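Local atomic coordinates of Alr2269 protein (Nostoc sp., PDB entry 3MC9), a protein that probably serves, as the Omp85 protein of a cyanobacterium, in outer-membrane beta-barrel biogenesis, its periplasmic POTRA domains taking part in polypeptide transport. Residues G74-E79 / V134-V139; S155-A160 / K184-R189. All coordinates share one frame; numbering follows the deposited sequence.

Interaction 1: G74-E79 / V134-V139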
loop_
_atom_site.group_PDB
_atom_site.type_symbol
_atom_site.label_atom_id
_atom_site.label_comp_id
_atom_site.label_asym_id
_atom_site.label_seq_id
_atom_site.Cartn_x
_atom_site.Cartn_y
_atom_site.Cartn_z
ATOM N N GLY A 74 9.317 0.619 -14.947
ATOM C CA GLY A 74 10.441 -0.167 -14.456
ATOM C C GLY A 74 10.236 -1.646 -14.744
ATOM O O GLY A 74 9.546 -2.015 -15.698
ATOM N N GLN A 75 10.855 -2.489 -13.923
ATOM C CA GLN A 75 10.667 -3.933 -14.001
ATOM C C GLN A 75 9.869 -4.429 -12.824
ATOM O O GLN A 75 9.856 -3.810 -11.765
ATOM C CB GLN A 75 11.996 -4.683 -13.990
ATOM C CG GLN A 75 12.667 -4.807 -15.318
ATOM C CD GLN A 75 13.811 -3.850 -15.432
ATOM O OE1 GLN A 75 14.965 -4.232 -15.244
ATOM N NE2 GLN A 75 13.501 -2.579 -15.684
ATOM N N LEU A 76 9.222 -5.569 -13.020
ATOM C CA LEU A 76 8.529 -6.246 -11.948
ATOM C C LEU A 76 9.361 -7.442 -11.530
ATOM O O LEU A 76 9.609 -8.349 -12.324
ATOM C CB LEU A 76 7.139 -6.704 -12.384
ATOM C CG LEU A 76 6.236 -7.185 -11.241
ATOM C CD1 LEU A 76 6.098 -6.092 -10.173
ATOM C CD2 LEU A 76 4.865 -7.588 -11.764
ATOM N N THR A 77 9.807 -7.421 -10.284
ATOM C CA THR A 77 10.473 -8.565 -9.684
ATOM C C THR A 77 9.548 -9.793 -9.725
ATOM O O THR A 77 8.333 -9.662 -9.606
ATOM C CB THR A 77 10.927 -8.243 -8.220
ATOM O OG1 THR A 77 10.983 -9.438 -7.437
ATOM C CG2 THR A 77 9.965 -7.286 -7.540
ATOM N N PRO A 78 10.117 -10.987 -9.931
ATOM C CA PRO A 78 9.303 -12.204 -9.857
ATOM C C PRO A 78 8.694 -12.430 -8.474
ATOM O O PRO A 78 7.618 -13.026 -8.369
ATOM C CB PRO A 78 10.290 -13.330 -10.203
ATOM C CG PRO A 78 11.647 -12.706 -10.219
ATOM C CD PRO A 78 11.449 -11.255 -10.498
ATOM N N GLU A 79 9.378 -11.960 -7.433
ATOM C CA GLU A 79 8.866 -12.055 -6.074
ATOM C C GLU A 79 7.604 -11.201 -5.917
ATOM O O GLU A 79 6.660 -11.614 -5.240
ATOM C CB GLU A 79 9.917 -11.623 -5.042
ATOM C CG GLU A 79 11.084 -12.621 -4.838
ATOM C CD GLU A 79 12.144 -12.602 -5.955
ATOM O OE1 GLU A 79 12.237 -11.603 -6.708
ATOM O OE2 GLU A 79 12.893 -13.603 -6.075
ATOM N N VAL A 134 0.626 -2.878 -11.931
ATOM C CA VAL A 134 0.950 -2.529 -10.566
ATOM C C VAL A 134 2.223 -1.692 -10.545
ATOM O O VAL A 134 3.099 -1.861 -11.390
ATOM C CB VAL A 134 1.114 -3.785 -9.699
ATOM C CG1 VAL A 134 -0.136 -4.676 -9.792
ATOM C CG2 VAL A 134 2.359 -4.572 -10.095
ATOM N N GLN A 135 2.302 -0.781 -9.584
ATOM C CA GLN A 135 3.459 0.087 -9.411
ATOM C C GLN A 135 4.024 -0.219 -8.046
ATOM O O GLN A 135 3.428 0.149 -7.034
ATOM C CB GLN A 135 3.055 1.557 -9.512
ATOM C CG GLN A 135 4.216 2.558 -9.442
ATOM C CD GLN A 135 5.431 2.171 -10.287
ATOM O OE1 GLN A 135 6.509 1.944 -9.748
ATOM N NE2 GLN A 135 5.264 2.108 -11.604
ATOM N N PRO A 136 5.153 -0.944 -8.000
ATOM C CA PRO A 136 5.752 -1.239 -6.707
ATOM C C PRO A 136 6.074 0.030 -5.922
ATOM O O PRO A 136 6.418 1.058 -6.506
ATOM C CB PRO A 136 7.044 -1.987 -7.070
ATOM C CG PRO A 136 6.830 -2.496 -8.445
ATOM C CD PRO A 136 5.893 -1.556 -9.116
ATOM N N ASN A 137 5.946 -0.049 -4.601
ATOM C CA ASN A 137 6.356 1.058 -3.727
ATOM C C ASN A 137 7.850 1.311 -3.905
ATOM O O ASN A 137 8.597 0.385 -4.233
ATOM C CB ASN A 137 6.105 0.712 -2.262
ATOM C CG ASN A 137 4.652 0.882 -1.841
ATOM O OD1 ASN A 137 3.955 1.793 -2.287
ATOM N ND2 ASN A 137 4.203 0.016 -0.953
ATOM N N PRO A 138 8.297 2.551 -3.676
ATOM C CA PRO A 138 9.732 2.781 -3.695
ATOM C C PRO A 138 10.384 2.226 -2.437
ATOM O O PRO A 138 9.682 1.857 -1.489
ATOM C CB PRO A 138 9.831 4.303 -3.690
ATOM C CG PRO A 138 8.664 4.726 -2.877
ATOM C CD PRO A 138 7.569 3.723 -3.169
ATOM N N VAL A 139 11.710 2.162 -2.433
ATOM C CA VAL A 139 12.467 1.767 -1.241
ATOM C C VAL A 139 12.258 2.848 -0.185
ATOM O O VAL A 139 12.361 4.029 -0.486
ATOM C CB VAL A 139 13.971 1.629 -1.555
ATOM C CG1 VAL A 139 14.752 1.209 -0.315
ATOM C CG2 VAL A 139 14.192 0.625 -2.694
#
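Leu-76 meets Val-134 and Pro-136 through a single methyl group. Its CD1 lies 4.0 Å from CG2 of Val-134 and 4.1 Å from CG of the Pro-136 ring, so one branch of the leucine touches both apolar groups that the end of strand 127-136 offers it. The leucine side chain runs roughly perpendicular to that of Val-134. With CG anti to the backbone N (chi1 -169°), the branched end of Leu-76 swings closer to the strand than its CB direction alone would bring it. A long, branched residue suits this place because the two backbones stay well apart, the CA atoms of Leu-76 and Pro-136 being 7.8 Å from each other.

No hydrogen bond links the segments; the contact is apolar and small, burying 123 Å² in all. Just beyond Leu-76 the chain turns into a helix with Thr-77 as N-cap, where its OG1 donates to OE1 of Glu-79 at 2.6 Å, on the lone pair directed away from the other carboxylate oxygen. Pro-78 fits the first helical turn, where a missing backbone N-H costs nothing.

Leu-76 also packs on Val-69 and Pro-71 of strand 62-71, while Pro-136 touches Leu-80 and Val-134 reaches Phe-114. The contact thus joins the loop leading into helix 78-87 to strand 127-136, which lies between strands 62-71 and 114-124 in the sheet of this POTRA domain.

Interaction 2: S155-A160 / K184-R189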
loop_
_atom_site.group_PDB
_atom_site.type_symbol
_atom_site.label_atom_id
_atom_site.label_comp_id
_atom_site.label_asym_id
_atom_site.label_seq_id
_atom_site.Cartn_x
_atom_site.Cartn_y
_atom_site.Cartn_z
ATOM N N SER A 155 6.389 19.041 16.352
ATOM C CA SER A 155 5.931 17.819 17.025
ATOM C C SER A 155 6.269 17.847 18.509
ATOM O O SER A 155 7.340 18.293 18.893
ATOM C CB SER A 155 6.560 16.572 16.402
ATOM O OG SER A 155 6.221 15.405 17.152
ATOM N N VAL A 156 5.363 17.357 19.340
ATOM C CA VAL A 156 5.654 17.229 20.755
ATOM C C VAL A 156 6.559 16.032 21.077
ATOM O O VAL A 156 6.959 15.883 22.214
ATOM C CB VAL A 156 4.375 17.134 21.613
ATOM C CG1 VAL A 156 3.431 18.316 21.306
ATOM C CG2 VAL A 156 3.691 15.786 21.416
ATOM N N LEU A 157 6.870 15.172 20.108
ATOM C CA LEU A 157 7.748 14.029 20.385
ATOM C C LEU A 157 9.190 14.326 19.982
ATOM O O LEU A 157 9.439 15.162 19.104
ATOM C CB LEU A 157 7.254 12.758 19.691
ATOM C CG LEU A 157 5.985 12.119 20.257
ATOM C CD1 LEU A 157 5.620 10.878 19.447
ATOM C CD2 LEU A 157 6.128 11.796 21.759
ATOM N N PRO A 158 10.147 13.635 20.616
ATOM C CA PRO A 158 11.536 13.871 20.229
ATOM C C PRO A 158 11.713 13.793 18.710
ATOM O O PRO A 158 10.986 13.057 18.025
ATOM C CB PRO A 158 12.306 12.753 20.944
ATOM C CG PRO A 158 11.450 12.324 22.080
ATOM C CD PRO A 158 10.017 12.612 21.675
ATOM N N GLN A 159 12.672 14.557 18.200
ATOM C CA GLN A 159 12.922 14.658 16.762
ATOM C C GLN A 159 13.216 13.303 16.152
ATOM O O GLN A 159 12.886 13.040 14.996
ATOM C CB GLN A 159 14.107 15.606 16.492
ATOM C CG GLN A 159 14.378 15.873 14.993
ATOM C CD GLN A 159 15.561 15.094 14.448
ATOM O OE1 GLN A 159 16.698 15.526 14.571
ATOM N NE2 GLN A 159 15.293 13.953 13.826
ATOM N N ALA A 160 13.836 12.435 16.935
ATOM C CA ALA A 160 14.345 11.183 16.406
ATOM C C ALA A 160 13.375 10.021 16.586
ATOM O O ALA A 160 13.719 8.906 16.259
ATOM C CB ALA A 160 15.707 10.864 17.069
ATOM N N LYS A 184 1.084 2.247 14.712
ATOM C CA LYS A 184 0.491 1.818 15.972
ATOM C C LYS A 184 1.460 2.028 17.136
ATOM O O LYS A 184 1.070 2.441 18.226
ATOM C CB LYS A 184 0.109 0.341 15.896
ATOM C CG LYS A 184 -1.103 0.074 14.992
ATOM C CD LYS A 184 -1.933 -1.120 15.464
ATOM C CE LYS A 184 -3.380 -1.035 14.962
ATOM N NZ LYS A 184 -4.316 -0.378 15.947
ATOM N N GLU A 185 2.724 1.706 16.908
ATOM C CA GLU A 185 3.745 1.944 17.924
ATOM C C GLU A 185 3.919 3.465 18.197
ATOM O O GLU A 185 4.013 3.869 19.344
ATOM C CB GLU A 185 5.034 1.237 17.508
ATOM C CG GLU A 185 6.154 1.271 18.538
ATOM C CD GLU A 185 7.351 0.411 18.146
ATOM O OE1 GLU A 185 7.237 -0.420 17.220
ATOM O OE2 GLU A 185 8.411 0.559 18.785
ATOM N N LEU A 186 3.894 4.301 17.152
ATOM C CA LEU A 186 3.909 5.781 17.301
ATOM C C LEU A 186 2.752 6.279 18.177
ATOM O O LEU A 186 2.938 7.068 19.108
ATOM C CB LEU A 186 3.733 6.452 15.931
ATOM C CG LEU A 186 4.509 7.708 15.525
ATOM C CD1 LEU A 186 3.702 8.527 14.462
ATOM C CD2 LEU A 186 4.972 8.573 16.691
ATOM N N THR A 187 1.554 5.809 17.840
ATOM C CA THR A 187 0.338 6.116 18.575
ATOM C C THR A 187 0.467 5.812 20.057
ATOM O O THR A 187 0.108 6.634 20.895
ATOM C CB THR A 187 -0.836 5.299 17.994
ATOM O OG1 THR A 187 -1.020 5.678 16.636
ATOM C CG2 THR A 187 -2.112 5.528 18.752
ATOM N N LYS A 188 0.975 4.620 20.363
ATOM C CA LYS A 188 1.267 4.241 21.752
ATOM C C LYS A 188 2.324 5.152 22.406
ATOM O O LYS A 188 2.210 5.474 23.583
ATOM C CB LYS A 188 1.700 2.778 21.814
ATOM C CG LYS A 188 2.030 2.261 23.203
ATOM C CD LYS A 188 0.899 2.490 24.189
ATOM C CE LYS A 188 1.077 1.600 25.434
ATOM N NZ LYS A 188 2.353 1.904 26.149
ATOM N N ARG A 189 3.327 5.594 21.646
ATOM C CA ARG A 189 4.277 6.567 22.191
ATOM C C ARG A 189 3.622 7.912 22.537
ATOM O O ARG A 189 3.946 8.506 23.558
ATOM C CB ARG A 189 5.462 6.799 21.261
ATOM C CG ARG A 189 6.446 5.636 21.210
ATOM C CD ARG A 189 7.443 5.637 22.351
ATOM N NE ARG A 189 8.208 6.886 22.373
ATOM C CZ ARG A 189 8.080 7.860 23.276
ATOM N NH1 ARG A 189 7.216 7.740 24.281
ATOM N NH2 ARG A 189 8.832 8.965 23.183
#
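Leu-157 points its CB from the loop toward helix 176-192, and its side chain can be followed outward from there. CG stands anti to the carbonyl carbon (chi1 -71°), and at this branch point the side chain divides between two helix residues three positions apart. CD1 of Leu-157 meets CD2 of Leu-186 at 3.7 Å, a purely apolar touch between methyl groups. The other branch goes to the arginine instead: CD2 of Leu-157 lies 4.2 Å from NH2 of Arg-189. A leucine suits the place because its forked end serves both neighbours at once.

Arg-189 approaches with a chain bent at chi2 and chi3, which keeps its guanidinium close to the helix. NH2 of Arg-189 also lies 4.1 Å from CD of Pro-158, whose ring crosses the arginine side chain at about a right angle. Both loop residues therefore come to one nitrogen, at an oblique angle to the guanidinium plane. These are van der Waals contacts; no hydrogen bond spans the segments, which bury 157 Å² between them.

The loop is shaped by an ST turn: OG of Ser-155 accepts the N-H of Leu-157 at 3.0 Å, nearly straight at 165°. Glu-218 holds the same stretch, bonding to Ser-155 OG and to the backbone N of Val-156.

Tyr-190 packs against Leu-157 as well, and Leu-186 continues onto Thr-161 and Ile-165 of helix 161-166. The contact ties the loop between strand 142-146 and helix 161-166 to the long helix 176-192 of the second POTRA domain.

Interactions 1 and 2 belong to successive POTRA domains and follow each other along the chain, the first closing before the second opens. Their centres are 30 Å apart and their nearest atoms about 16 Å, so neither touches the other. Each joins a loop to a regular element by side-chain packing without a hydrogen bond across, wholly apolar against a strand end in interaction 1 and partly against a guanidinium on a helix in interaction 2. Segment 134-139 also leads from the first domain toward strand 142-146, and Asn-137 bonds through ND2 to the carbonyl of Leu-174, just before the helix that carries segment 184-189. That bond fastens the linking segment to the second domain.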